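Local atomic coordinates of oxidoreductase, Gfo/Idh/MocA family (Vibrio cholerae, PDB entry 1XEA), a protein that probably binds a nicotinamide nucleotide through its Rossmann domain and acts as an oxidoreductase on a substrate that remains unidentified. Residues N105-A110 against Q115-G120; L133-L136 against G142-R145; K151-L156 against F165-H170; V233-D238 against G243-D248; L276-A279 against K283-T286. All blocks are in the same frame, centred on the assembly; numbering follows the deposited sequence.

Interaction 1 (N105-A110 against Q115-G120)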
# COMPACT_ATOMS: atom_id res chain seq x y z
N ASN A 105 7.75 10.59 44.80
CA ASN A 105 6.99 11.05 45.97
C ASN A 105 5.56 10.49 45.93
O ASN A 105 5.14 9.77 46.83
CB ASN A 105 6.94 12.58 46.03
CG ASN A 105 8.26 13.21 46.45
OD1 ASN A 105 8.89 12.78 47.43
ND2 ASN A 105 8.69 14.24 45.72
N LEU A 106 4.82 10.85 44.88
CA LEU A 106 3.45 10.41 44.71
C LEU A 106 3.27 8.89 44.89
O LEU A 106 2.28 8.44 45.48
CB LEU A 106 2.91 10.86 43.35
CG LEU A 106 2.66 12.36 43.24
CD1 LEU A 106 2.43 12.76 41.80
CD2 LEU A 106 1.46 12.72 44.11
N TYR A 107 4.20 8.09 44.38
CA TYR A 107 4.06 6.65 44.54
C TYR A 107 4.40 6.21 45.94
O TYR A 107 3.76 5.31 46.48
CB TYR A 107 4.90 5.87 43.53
CG TYR A 107 4.12 5.54 42.29
CD1 TYR A 107 4.41 6.15 41.07
CD2 TYR A 107 3.02 4.68 42.35
CE1 TYR A 107 3.62 5.94 39.95
CE2 TYR A 107 2.23 4.45 41.23
CZ TYR A 107 2.53 5.09 40.03
OH TYR A 107 1.73 4.91 38.93
N GLU A 108 5.41 6.84 46.53
CA GLU A 108 5.78 6.51 47.90
C GLU A 108 4.56 6.81 48.76
O GLU A 108 4.15 6.00 49.57
CB GLU A 108 6.99 7.34 48.35
CG GLU A 108 8.30 6.56 48.41
CD GLU A 108 9.51 7.41 48.82
OE1 GLU A 108 9.41 8.15 49.83
OE2 GLU A 108 10.56 7.35 48.13
N LEU A 109 3.96 7.98 48.54
CA LEU A 109 2.78 8.42 49.26
C LEU A 109 1.62 7.45 49.12
O LEU A 109 0.99 7.06 50.11
CB LEU A 109 2.34 9.80 48.75
CG LEU A 109 0.99 10.34 49.24
CD1 LEU A 109 0.96 10.47 50.75
CD2 LEU A 109 0.73 11.71 48.60
N ALA A 110 1.32 7.07 47.88
CA ALA A 110 0.23 6.14 47.59
C ALA A 110 0.43 4.79 48.28
O ALA A 110 -0.54 4.15 48.66
CB ALA A 110 0.11 5.95 46.08
N GLN A 115 -3.23 2.99 48.49
CA GLN A 115 -4.15 3.32 47.42
C GLN A 115 -3.49 3.09 46.07
O GLN A 115 -2.26 3.11 45.95
CB GLN A 115 -4.63 4.76 47.55
CG GLN A 115 -5.61 4.94 48.68
CD GLN A 115 -6.78 4.00 48.55
OE1 GLN A 115 -7.39 3.89 47.48
NE2 GLN A 115 -7.12 3.32 49.63
N PRO A 116 -4.29 2.83 45.03
CA PRO A 116 -3.75 2.60 43.70
C PRO A 116 -3.66 3.92 42.94
O PRO A 116 -4.58 4.74 42.98
CB PRO A 116 -4.77 1.66 43.09
CG PRO A 116 -6.04 2.23 43.61
CD PRO A 116 -5.72 2.48 45.08
N LEU A 117 -2.53 4.11 42.27
CA LEU A 117 -2.27 5.30 41.48
C LEU A 117 -1.99 4.81 40.06
O LEU A 117 -0.94 4.25 39.77
CB LEU A 117 -1.05 6.04 42.02
CG LEU A 117 -0.56 7.24 41.22
CD1 LEU A 117 -1.64 8.32 41.14
CD2 LEU A 117 0.69 7.79 41.88
N TYR A 118 -2.96 5.02 39.18
CA TYR A 118 -2.87 4.59 37.79
C TYR A 118 -2.46 5.72 36.85
O TYR A 118 -3.02 6.81 36.90
CB TYR A 118 -4.24 4.07 37.36
CG TYR A 118 -4.22 3.15 36.18
CD1 TYR A 118 -4.08 1.77 36.35
CD2 TYR A 118 -4.40 3.65 34.88
CE1 TYR A 118 -4.11 0.91 35.27
CE2 TYR A 118 -4.43 2.80 33.79
CZ TYR A 118 -4.29 1.42 33.99
OH TYR A 118 -4.34 0.56 32.92
N VAL A 119 -1.48 5.45 35.99
CA VAL A 119 -1.02 6.45 35.03
C VAL A 119 -1.62 6.14 33.65
O VAL A 119 -1.65 4.98 33.23
CB VAL A 119 0.52 6.48 34.92
CG1 VAL A 119 0.94 7.54 33.93
CG2 VAL A 119 1.14 6.75 36.28
N GLY A 120 -2.09 7.17 32.96
CA GLY A 120 -2.70 6.98 31.66
C GLY A 120 -1.80 6.82 30.45
O GLY A 120 -1.44 7.80 29.80
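Y107 lays its ring flat over L117, and its hydroxyl reaches on to the strand backbone. Methyl CD2 of L117 sits almost on the ring axis, 3.7 Å from the centroid of the Y107 ring and 10° off its normal, which makes a CH-pi contact over the middle of one face. At the rim of the ring, CE2 of Y107 lies 3.7 Å from CB of L117. L117 can present this methyl because its CG stands trans to the backbone N (chi1 174°), carrying the branch out towards helix 100-112. V119, two residues along on the same face of the strand, meets the ring at its edge through CG2, close to the hydroxyl. L106 and A110 flank the tyrosine on the helix: CB of L106 is 4.1 Å from CD2 of L117, and CB of A110 lies 4.2 Å from CB of L117. The turn between helix and strand is spanned by a backbone bond, Q115 N to A110 O at 2.9 Å. Together these contacts seat the helix of the beta-alpha-beta unit 90-93, 100-112, 117-120 on the last strand of the Rossmann sheet, and helix 286-311 also touches Y107 through I289, N292 and L293. The strand bonds inward to T90 and V92 through P116, Y118 and G120, whereas L117 O receives Y107 OH at 2.9 Å, the donor standing 40° above the carbonyl plane. A buried carbonyl on the edge strand thus gains a side-chain donor, and the same tyrosine is both apolar cover and polar partner.

Interaction 2 (L133-L136 against G142-R145)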
# COMPACT_ATOMS: atom_id res chain seq x y z
N LEU A 133 0.70 -9.11 19.32
CA LEU A 133 1.94 -9.18 20.11
C LEU A 133 1.63 -9.31 21.60
O LEU A 133 1.38 -8.31 22.28
CB LEU A 133 2.76 -7.92 19.84
CG LEU A 133 2.84 -7.52 18.37
CD1 LEU A 133 3.49 -6.16 18.25
CD2 LEU A 133 3.60 -8.57 17.59
N SER A 134 1.67 -10.54 22.11
CA SER A 134 1.37 -10.80 23.53
C SER A 134 2.31 -10.08 24.48
O SER A 134 1.92 -9.67 25.58
CB SER A 134 1.38 -12.31 23.81
OG SER A 134 2.58 -12.93 23.39
N GLU A 135 3.56 -9.92 24.06
CA GLU A 135 4.55 -9.23 24.86
C GLU A 135 4.03 -7.84 25.24
O GLU A 135 4.34 -7.33 26.31
CB GLU A 135 5.87 -9.11 24.09
CG GLU A 135 6.73 -10.38 24.01
CD GLU A 135 6.15 -11.49 23.12
OE1 GLU A 135 5.40 -11.18 22.16
OE2 GLU A 135 6.47 -12.67 23.38
N LEU A 136 3.26 -7.19 24.38
CA LEU A 136 2.76 -5.89 24.75
C LEU A 136 1.63 -6.01 25.74
O LEU A 136 1.53 -5.24 26.69
CB LEU A 136 2.30 -5.08 23.54
CG LEU A 136 3.43 -4.46 22.72
CD1 LEU A 136 2.83 -3.63 21.62
CD2 LEU A 136 4.33 -3.61 23.60
N GLY A 142 9.41 -11.19 26.35
CA GLY A 142 9.15 -12.50 25.79
C GLY A 142 10.07 -12.97 24.68
O GLY A 142 11.29 -13.08 24.85
N ALA A 143 9.49 -13.26 23.53
CA ALA A 143 10.28 -13.72 22.40
C ALA A 143 10.72 -12.58 21.50
O ALA A 143 11.42 -12.80 20.51
CB ALA A 143 9.48 -14.74 21.60
N LEU A 144 10.31 -11.36 21.83
CA LEU A 144 10.67 -10.19 21.03
C LEU A 144 12.17 -10.02 20.82
O LEU A 144 12.92 -9.86 21.77
CB LEU A 144 10.12 -8.91 21.68
CG LEU A 144 8.67 -8.54 21.37
CD1 LEU A 144 8.30 -7.25 22.11
CD2 LEU A 144 8.50 -8.35 19.87
N ARG A 145 12.60 -10.06 19.56
CA ARG A 145 14.01 -9.88 19.27
C ARG A 145 14.28 -8.39 19.05
O ARG A 145 15.43 -7.95 19.06
CB ARG A 145 14.43 -10.67 18.03
CG ARG A 145 14.33 -12.17 18.21
CD ARG A 145 15.27 -12.65 19.31
NE ARG A 145 14.92 -13.98 19.80
CZ ARG A 145 14.52 -14.23 21.05
NH1 ARG A 145 14.41 -13.24 21.93
NH2 ARG A 145 14.22 -15.48 21.41
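In the helix-to-strand connection that leads from helix 134-138 into strand 146-152 of the large mixed sheet, E135 folds its side chain across the loop at G142, A143 and L144. The helix begins right after L133, which occupies the N-cap position, and L136 N bonds back to L133 O at 3.0 Å; E135 therefore projects from the first turn. Its chain is bent at the second torsion (chi2 70°), which swings the carboxylate sharply away from the line of CB and CG and over the turn. The aliphatic part does the apolar work: CB of E135 touches CD1 of L144 at 3.6 Å, and CG of E135 lies 3.8 Å from CG of L144. G142 presents its backbone to the acid, its CA 3.6 Å from E135 OE2; with no side chain on G142, the carboxylate lies close against the main chain. The two oxygens have different tasks. OE1 is hydrogen-bonded to the hydroxyl of Y230 on strand 223-230, whose side chain also packs on A143 and L144, while OE2 serves the loop. A bound nickel ion lies about 4 Å from the side chain of E135. Further along, R145 is bonded through its backbone to L210 and S229 of the sheet, and its side chain forms a salt bridge with D231 and packs on H191 of the second subunit. A143 N donates to E135 OE2 at 3.1 Å in a nearly straight bond, 172° at the hydrogen, arriving from above the carboxylate plane.

Interaction 3 (K151-L156 against F165-H170); sequences KHRHAL and FDDFIH
Charge dominates the meeting of R153 and K151 with D167, which together form a salt-bridge network. R153 and D167 approach from opposite directions with their flat groups nearly coplanar, the guanidinium and carboxylate planes 14° apart, and D167 lies at the guanidinium edge. R153 uses one nitrogen: NH1 is 2.6 Å from OD2 of D167, but the hydrogen bond within this salt bridge is weak, bent to 118° at the hydrogen. K151 comes in at about a right angle to D167 and makes a long salt bridge, NZ to OD1 of D167 at 3.9 Å. Its chain runs extended from the backbone and turns only at the last torsion (chi4 -57°), which bends NZ round to the acid. R217 adds another salt bridge to OD2, so one buried carboxylate gathers three cationic side chains.

Apolar contact is slighter. CD of K151 passes CB of H170 at 4.3 Å, a loose brush of the lysine methylenes past the start of the histidine side chain.

Backbone bonding is irregular around the acid. Helix 160-175 has a wider pi-type turn over 165-168 and is kinked where the N of D167 and of H170 lacks the bond to the turn before; H170 N bonds instead to D167 O, three residues back, at 2.7 Å. H170 is touched by K94, consistent with the lysine-histidine active-site region of Gfo/Idh/MocA enzymes. The helix packs on the eight-stranded sheet: K151 lies on strand 146-152, M215 of the adjoining strand 209-216 touches K151, D167 and F168, and helix 286-311 meets the helix through F165 and I169.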
# COMPACT_ATOMS: atom_id res chain seq x y z
N LYS A 151 7.17 7.73 16.37
CA LYS A 151 6.06 8.65 16.46
C LYS A 151 6.61 9.98 16.01
O LYS A 151 7.33 10.64 16.77
CB LYS A 151 5.55 8.75 17.89
CG LYS A 151 4.23 9.49 18.01
CD LYS A 151 3.79 9.61 19.47
CE LYS A 151 2.38 10.16 19.56
NZ LYS A 151 2.26 11.48 18.88
N HIS A 152 6.28 10.37 14.79
CA HIS A 152 6.81 11.61 14.24
C HIS A 152 5.73 12.67 14.03
O HIS A 152 4.54 12.36 13.94
CB HIS A 152 7.52 11.33 12.90
CG HIS A 152 8.49 10.19 12.95
ND1 HIS A 152 9.22 9.86 14.08
CD2 HIS A 152 8.88 9.31 11.99
CE1 HIS A 152 10.01 8.84 13.81
NE2 HIS A 152 9.82 8.48 12.55
N ARG A 153 6.16 13.93 13.97
CA ARG A 153 5.29 15.08 13.75
C ARG A 153 5.91 15.92 12.64
O ARG A 153 7.12 15.87 12.42
CB ARG A 153 5.19 15.97 15.00
CG ARG A 153 4.36 15.45 16.14
CD ARG A 153 3.08 16.26 16.34
NE ARG A 153 2.07 15.52 17.10
CZ ARG A 153 2.23 15.10 18.35
NH1 ARG A 153 3.37 15.36 19.00
NH2 ARG A 153 1.28 14.40 18.96
N HIS A 154 5.08 16.69 11.96
CA HIS A 154 5.55 17.56 10.90
C HIS A 154 5.72 18.98 11.44
O HIS A 154 4.78 19.55 12.01
CB HIS A 154 4.55 17.59 9.75
CG HIS A 154 4.81 18.67 8.75
ND1 HIS A 154 6.02 18.80 8.10
CD2 HIS A 154 4.01 19.65 8.27
CE1 HIS A 154 5.95 19.81 7.25
NE2 HIS A 154 4.74 20.35 7.34
N ALA A 155 6.91 19.53 11.27
CA ALA A 155 7.22 20.89 11.71
C ALA A 155 6.65 21.26 13.09
O ALA A 155 5.79 22.13 13.19
CB ALA A 155 6.72 21.87 10.66
N LEU A 156 7.14 20.61 14.14
CA LEU A 156 6.66 20.90 15.48
C LEU A 156 7.72 20.67 16.53
O LEU A 156 7.55 19.85 17.45
CB LEU A 156 5.43 20.06 15.79
CG LEU A 156 4.56 20.52 16.97
CD1 LEU A 156 3.80 21.77 16.57
CD2 LEU A 156 3.59 19.42 17.35
N PHE A 165 8.63 14.89 28.37
CA PHE A 165 7.57 14.51 29.28
C PHE A 165 6.16 14.50 28.71
O PHE A 165 5.33 13.68 29.12
CB PHE A 165 7.61 15.36 30.54
CG PHE A 165 8.59 14.87 31.56
CD1 PHE A 165 9.95 15.11 31.42
CD2 PHE A 165 8.16 14.13 32.65
CE1 PHE A 165 10.87 14.62 32.34
CE2 PHE A 165 9.07 13.64 33.58
CZ PHE A 165 10.42 13.88 33.42
N ASP A 166 5.87 15.37 27.75
CA ASP A 166 4.52 15.40 27.20
C ASP A 166 4.34 14.70 25.86
O ASP A 166 3.23 14.65 25.33
CB ASP A 166 4.04 16.85 27.10
CG ASP A 166 4.05 17.55 28.43
OD1 ASP A 166 3.33 17.10 29.36
OD2 ASP A 166 4.77 18.56 28.56
N ASP A 167 5.41 14.13 25.32
CA ASP A 167 5.31 13.48 24.02
C ASP A 167 6.12 12.19 23.91
O ASP A 167 5.55 11.10 23.91
CB ASP A 167 5.75 14.46 22.94
CG ASP A 167 4.96 14.31 21.67
OD1 ASP A 167 4.00 13.52 21.65
OD2 ASP A 167 5.30 14.99 20.68
N PHE A 168 7.44 12.35 23.83
CA PHE A 168 8.36 11.22 23.69
C PHE A 168 8.08 10.11 24.69
O PHE A 168 8.37 8.94 24.45
CB PHE A 168 9.80 11.71 23.88
CG PHE A 168 10.82 10.68 23.53
CD1 PHE A 168 10.99 10.27 22.21
CD2 PHE A 168 11.61 10.10 24.53
CE1 PHE A 168 11.94 9.30 21.88
CE2 PHE A 168 12.56 9.12 24.21
CZ PHE A 168 12.73 8.72 22.88
N ILE A 169 7.50 10.49 25.83
CA ILE A 169 7.19 9.51 26.85
C ILE A 169 6.24 8.45 26.31
O ILE A 169 6.21 7.34 26.81
CB ILE A 169 6.57 10.19 28.09
CG1 ILE A 169 6.64 9.24 29.29
CG2 ILE A 169 5.13 10.57 27.80
CD1 ILE A 169 6.57 9.95 30.60
N HIS A 170 5.48 8.80 25.28
CA HIS A 170 4.56 7.85 24.70
C HIS A 170 5.35 6.70 24.10
O HIS A 170 5.27 5.57 24.57
CB HIS A 170 3.70 8.50 23.62
CG HIS A 170 2.41 9.05 24.14
ND1 HIS A 170 1.55 8.31 24.91
CD2 HIS A 170 1.84 10.27 23.99
CE1 HIS A 170 0.50 9.05 25.23
NE2 HIS A 170 0.65 10.24 24.68

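Interaction 4 (V233-D238 against G243-D248); sequences VAYLFD and GKMWRD
Y235 and M245, facing each other across the beta hairpin of strands 233-237 and 242-247, lie side by side on one face of the sheet. M245 is selenomethionine here; its CG passes over the tyrosine ring, 4.0 Å from the centroid of the Y235 ring, in a CH-pi contact. SE approaches obliquely, 4.7 Å from that centroid, as a Met-aromatic contact. M245 has CG trans to the backbone N (chi1 -179°), which lets its chain run alongside the ring. The other face belongs to W246: its six-membered ring takes CB of A234 in its plane at the edge, 3.8 Å from CE3 of W246, while CD1 of L236 touches CH2 of W246 at 3.5 Å.

Four backbone bonds hold these groups in step, two in the hydrogen-bonded pair A234 and W246 and two in the pair L236 and K244. Further out, E251 on the next strand fixes the indole by accepting W246 NE1, L133 packs on Y235, and F219 and I221 of the second subunit cover A234 and W246. Between the pairs, CA of Y235 points its hydrogen at O of K244, 3.4 Å away.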
# COMPACT_ATOMS: atom_id res chain seq x y z
N VAL A 233 9.79 -13.91 12.16
CA VAL A 233 8.47 -13.32 12.16
C VAL A 233 8.60 -11.85 12.46
O VAL A 233 9.42 -11.45 13.29
CB VAL A 233 7.55 -13.99 13.19
CG1 VAL A 233 6.14 -13.45 13.03
CG2 VAL A 233 7.55 -15.52 12.99
N ALA A 234 7.82 -11.03 11.77
CA ALA A 234 7.87 -9.59 11.98
C ALA A 234 6.50 -8.98 11.73
O ALA A 234 5.63 -9.62 11.13
CB ALA A 234 8.92 -8.97 11.07
N TYR A 235 6.31 -7.76 12.23
CA TYR A 235 5.06 -6.99 12.07
C TYR A 235 5.42 -5.52 11.91
O TYR A 235 6.39 -5.05 12.49
CB TYR A 235 4.16 -7.07 13.30
CG TYR A 235 3.58 -8.42 13.60
CD1 TYR A 235 4.33 -9.40 14.25
CD2 TYR A 235 2.25 -8.71 13.26
CE1 TYR A 235 3.78 -10.64 14.55
CE2 TYR A 235 1.69 -9.95 13.56
CZ TYR A 235 2.46 -10.91 14.21
OH TYR A 235 1.92 -12.14 14.49
N LEU A 236 4.61 -4.79 11.16
CA LEU A 236 4.85 -3.37 10.97
C LEU A 236 3.51 -2.68 10.87
O LEU A 236 2.83 -2.80 9.85
CB LEU A 236 5.65 -3.10 9.69
CG LEU A 236 6.36 -1.75 9.54
CD1 LEU A 236 6.66 -1.55 8.07
CD2 LEU A 236 5.53 -0.60 10.06
N PHE A 237 3.13 -1.97 11.92
CA PHE A 237 1.86 -1.26 11.91
C PHE A 237 2.05 0.20 11.55
O PHE A 237 2.83 0.90 12.19
CB PHE A 237 1.19 -1.36 13.28
CG PHE A 237 0.92 -2.77 13.72
CD1 PHE A 237 1.81 -3.44 14.55
CD2 PHE A 237 -0.25 -3.41 13.33
CE1 PHE A 237 1.53 -4.73 15.00
CE2 PHE A 237 -0.54 -4.71 13.78
CZ PHE A 237 0.35 -5.37 14.61
N ASP A 238 1.35 0.66 10.52
CA ASP A 238 1.43 2.05 10.06
C ASP A 238 0.37 2.92 10.73
O ASP A 238 0.26 4.12 10.47
CB ASP A 238 1.28 2.11 8.53
CG ASP A 238 0.12 1.26 8.04
OD1 ASP A 238 0.17 0.02 8.19
OD2 ASP A 238 -0.85 1.83 7.51
N GLY A 243 -1.96 -3.01 9.66
CA GLY A 243 -0.59 -3.44 9.79
C GLY A 243 -0.31 -4.62 8.88
O GLY A 243 -1.24 -5.26 8.38
N LYS A 244 0.96 -4.90 8.65
CA LYS A 244 1.29 -6.04 7.83
C LYS A 244 2.14 -7.01 8.62
O LYS A 244 2.93 -6.61 9.47
CB LYS A 244 1.99 -5.59 6.54
CG LYS A 244 2.94 -4.44 6.69
CD LYS A 244 3.54 -3.99 5.36
CE LYS A 244 2.52 -3.29 4.47
NZ LYS A 244 3.17 -2.45 3.40
N MSE A 245 1.92 -8.30 8.37
CA MSE A 245 2.63 -9.38 9.04
C MSE A 245 3.49 -10.14 8.03
O MSE A 245 3.01 -10.55 6.97
CB MSE A 245 1.62 -10.34 9.66
CG MSE A 245 2.22 -11.51 10.42
SE MSE A 245 0.88 -12.78 11.13
CE MSE A 245 1.15 -14.24 9.85
N TRP A 246 4.76 -10.30 8.37
CA TRP A 246 5.70 -11.02 7.52
C TRP A 246 6.04 -12.35 8.20
O TRP A 246 6.66 -12.39 9.27
CB TRP A 246 6.97 -10.18 7.34
CG TRP A 246 6.75 -8.95 6.54
CD1 TRP A 246 6.23 -8.87 5.28
CD2 TRP A 246 7.06 -7.60 6.92
NE1 TRP A 246 6.20 -7.57 4.85
CE2 TRP A 246 6.70 -6.77 5.84
CE3 TRP A 246 7.61 -7.02 8.06
CZ2 TRP A 246 6.87 -5.39 5.87
CZ3 TRP A 246 7.78 -5.64 8.10
CH2 TRP A 246 7.41 -4.84 7.01
N ARG A 247 5.63 -13.44 7.57
CA ARG A 247 5.85 -14.78 8.10
C ARG A 247 6.02 -15.73 6.94
O ARG A 247 5.31 -15.63 5.94
CB ARG A 247 4.65 -15.18 8.95
CG ARG A 247 4.56 -16.65 9.24
CD ARG A 247 3.34 -16.93 10.08
NE ARG A 247 3.51 -16.41 11.42
CZ ARG A 247 2.54 -16.34 12.32
NH1 ARG A 247 1.32 -16.76 11.99
NH2 ARG A 247 2.79 -15.86 13.54
N ASP A 248 6.96 -16.65 7.07
CA ASP A 248 7.24 -17.62 6.01
C ASP A 248 7.54 -16.90 4.70
O ASP A 248 7.16 -17.34 3.61
CB ASP A 248 6.05 -18.55 5.80
CG ASP A 248 5.65 -19.27 7.07
OD1 ASP A 248 6.52 -19.92 7.69
OD2 ASP A 248 4.46 -19.20 7.45

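Interaction 5 (L276-A279 against K283-T286); sequences LQVA and KLPT
A first torsion of 167° in V278 splits its two methyls: CG1 lies opposite the backbone N and faces the loop backbone, while CG2 lies opposite the carbonyl carbon and faces the leucine. L284 answers with chi1 177° and chi2 64°, which extend the side chain and turn CD1 back towards the valine. CG2 of V278 and CD1 of L284 meet at 3.6 Å, the two side chains crossing obliquely. CD1 of L284 also stands 3.9 Å from CG1 of V278, and CB of L284 is 3.9 Å from that same V278 CG1, so the leucine touches both branches of the valine. K283 takes part through its main chain, its CB directed away from the helix. Its carbonyl O leans on the valine instead, 3.6 Å from V278 CB and close to CG1, and V278 CA offers a CA-H...O contact to it at 3.6 Å. A weak bond from K283 N to V278 O is doubtful, since the position of that nitrogen is uncertain.

The contact is therefore mainly apolar, and it borders the Rossmann sheet. P116 and Y118, on and just before strand 117-120, touch both V278 and L284, joining them into one apolar patch. K283 and L284 have extended backbones, and P285 sits at the N-cap position of helix 286-311. This is a tight connection between two helices: helix 268-281 ends, a short loop packs back on V278 in its last turn, and helix 286-311 starts after the proline, beside the outermost strand of the nucleotide-binding type of fold.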
# COMPACT_ATOMS: atom_id res chain seq x y z
N LEU A 276 -10.66 0.92 35.76
CA LEU A 276 -11.80 0.69 36.63
C LEU A 276 -11.62 -0.57 37.48
O LEU A 276 -11.94 -0.55 38.66
CB LEU A 276 -13.09 0.59 35.80
CG LEU A 276 -13.49 1.85 35.01
CD1 LEU A 276 -14.71 1.51 34.19
CD2 LEU A 276 -13.76 3.03 35.94
N GLN A 277 -11.12 -1.65 36.88
CA GLN A 277 -10.90 -2.88 37.63
C GLN A 277 -9.94 -2.57 38.78
O GLN A 277 -10.21 -2.92 39.93
CB GLN A 277 -10.29 -3.97 36.72
CG GLN A 277 -11.11 -4.29 35.47
CD GLN A 277 -10.50 -5.41 34.60
OE1 GLN A 277 -9.37 -5.29 34.09
NE2 GLN A 277 -11.26 -6.49 34.42
N VAL A 278 -8.84 -1.90 38.47
CA VAL A 278 -7.86 -1.53 39.49
C VAL A 278 -8.54 -0.72 40.58
O VAL A 278 -8.43 -1.04 41.75
CB VAL A 278 -6.69 -0.67 38.86
CG1 VAL A 278 -5.85 -0.02 39.96
CG2 VAL A 278 -5.80 -1.55 38.00
N ALA A 279 -9.26 0.33 40.19
CA ALA A 279 -9.95 1.19 41.13
C ALA A 279 -10.91 0.42 42.02
O ALA A 279 -10.95 0.63 43.23
CB ALA A 279 -10.70 2.28 40.38
N LYS A 283 -6.28 -2.07 44.18
CA LYS A 283 -4.95 -2.66 44.03
C LYS A 283 -4.42 -2.46 42.61
O LYS A 283 -5.19 -2.48 41.65
CB LYS A 283 -5.00 -4.16 44.34
CG LYS A 283 -5.61 -4.51 45.71
CD LYS A 283 -5.86 -6.03 45.86
CE LYS A 283 -4.57 -6.85 45.70
NZ LYS A 283 -4.80 -8.33 45.77
N LEU A 284 -3.11 -2.28 42.49
CA LEU A 284 -2.49 -2.10 41.19
C LEU A 284 -1.22 -2.94 41.13
O LEU A 284 -0.24 -2.64 41.80
CB LEU A 284 -2.14 -0.64 40.96
CG LEU A 284 -1.40 -0.36 39.65
CD1 LEU A 284 -2.31 -0.70 38.48
CD2 LEU A 284 -0.99 1.10 39.59
N PRO A 285 -1.20 -3.99 40.30
CA PRO A 285 -0.02 -4.85 40.21
C PRO A 285 1.32 -4.12 40.25
O PRO A 285 1.48 -3.04 39.69
CB PRO A 285 -0.25 -5.62 38.91
CG PRO A 285 -1.14 -4.73 38.12
CD PRO A 285 -2.09 -4.22 39.16
N THR A 286 2.27 -4.73 40.95
CA THR A 286 3.60 -4.19 41.15
C THR A 286 4.38 -3.90 39.88
O THR A 286 4.96 -2.82 39.74
CB THR A 286 4.46 -5.14 41.97
OG1 THR A 286 3.81 -5.40 43.22
CG2 THR A 286 5.83 -4.53 42.22

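The five contacts follow one another along the chain in two spatial groups. Interactions 1 and 5, with centres about 11 Å apart, meet at strand 117-120, where V278 and L284 pack against P116 and Y118; the C-terminal helices 268-281 and 286-311 thus return to the Rossmann sheet. Interactions 2, 3 and 4 lie in or against the eight-stranded sheet. Interactions 2 and 4, centres about 13 Å apart, touch where L133 packs on Y235 and F237, and interactions 3 and 4, centres about 24 Å apart, share the sheet and both border the second subunit. Interactions 1 and 4 are farthest apart, at about 36 Å between centres, as befits a two-domain oxidoreductase.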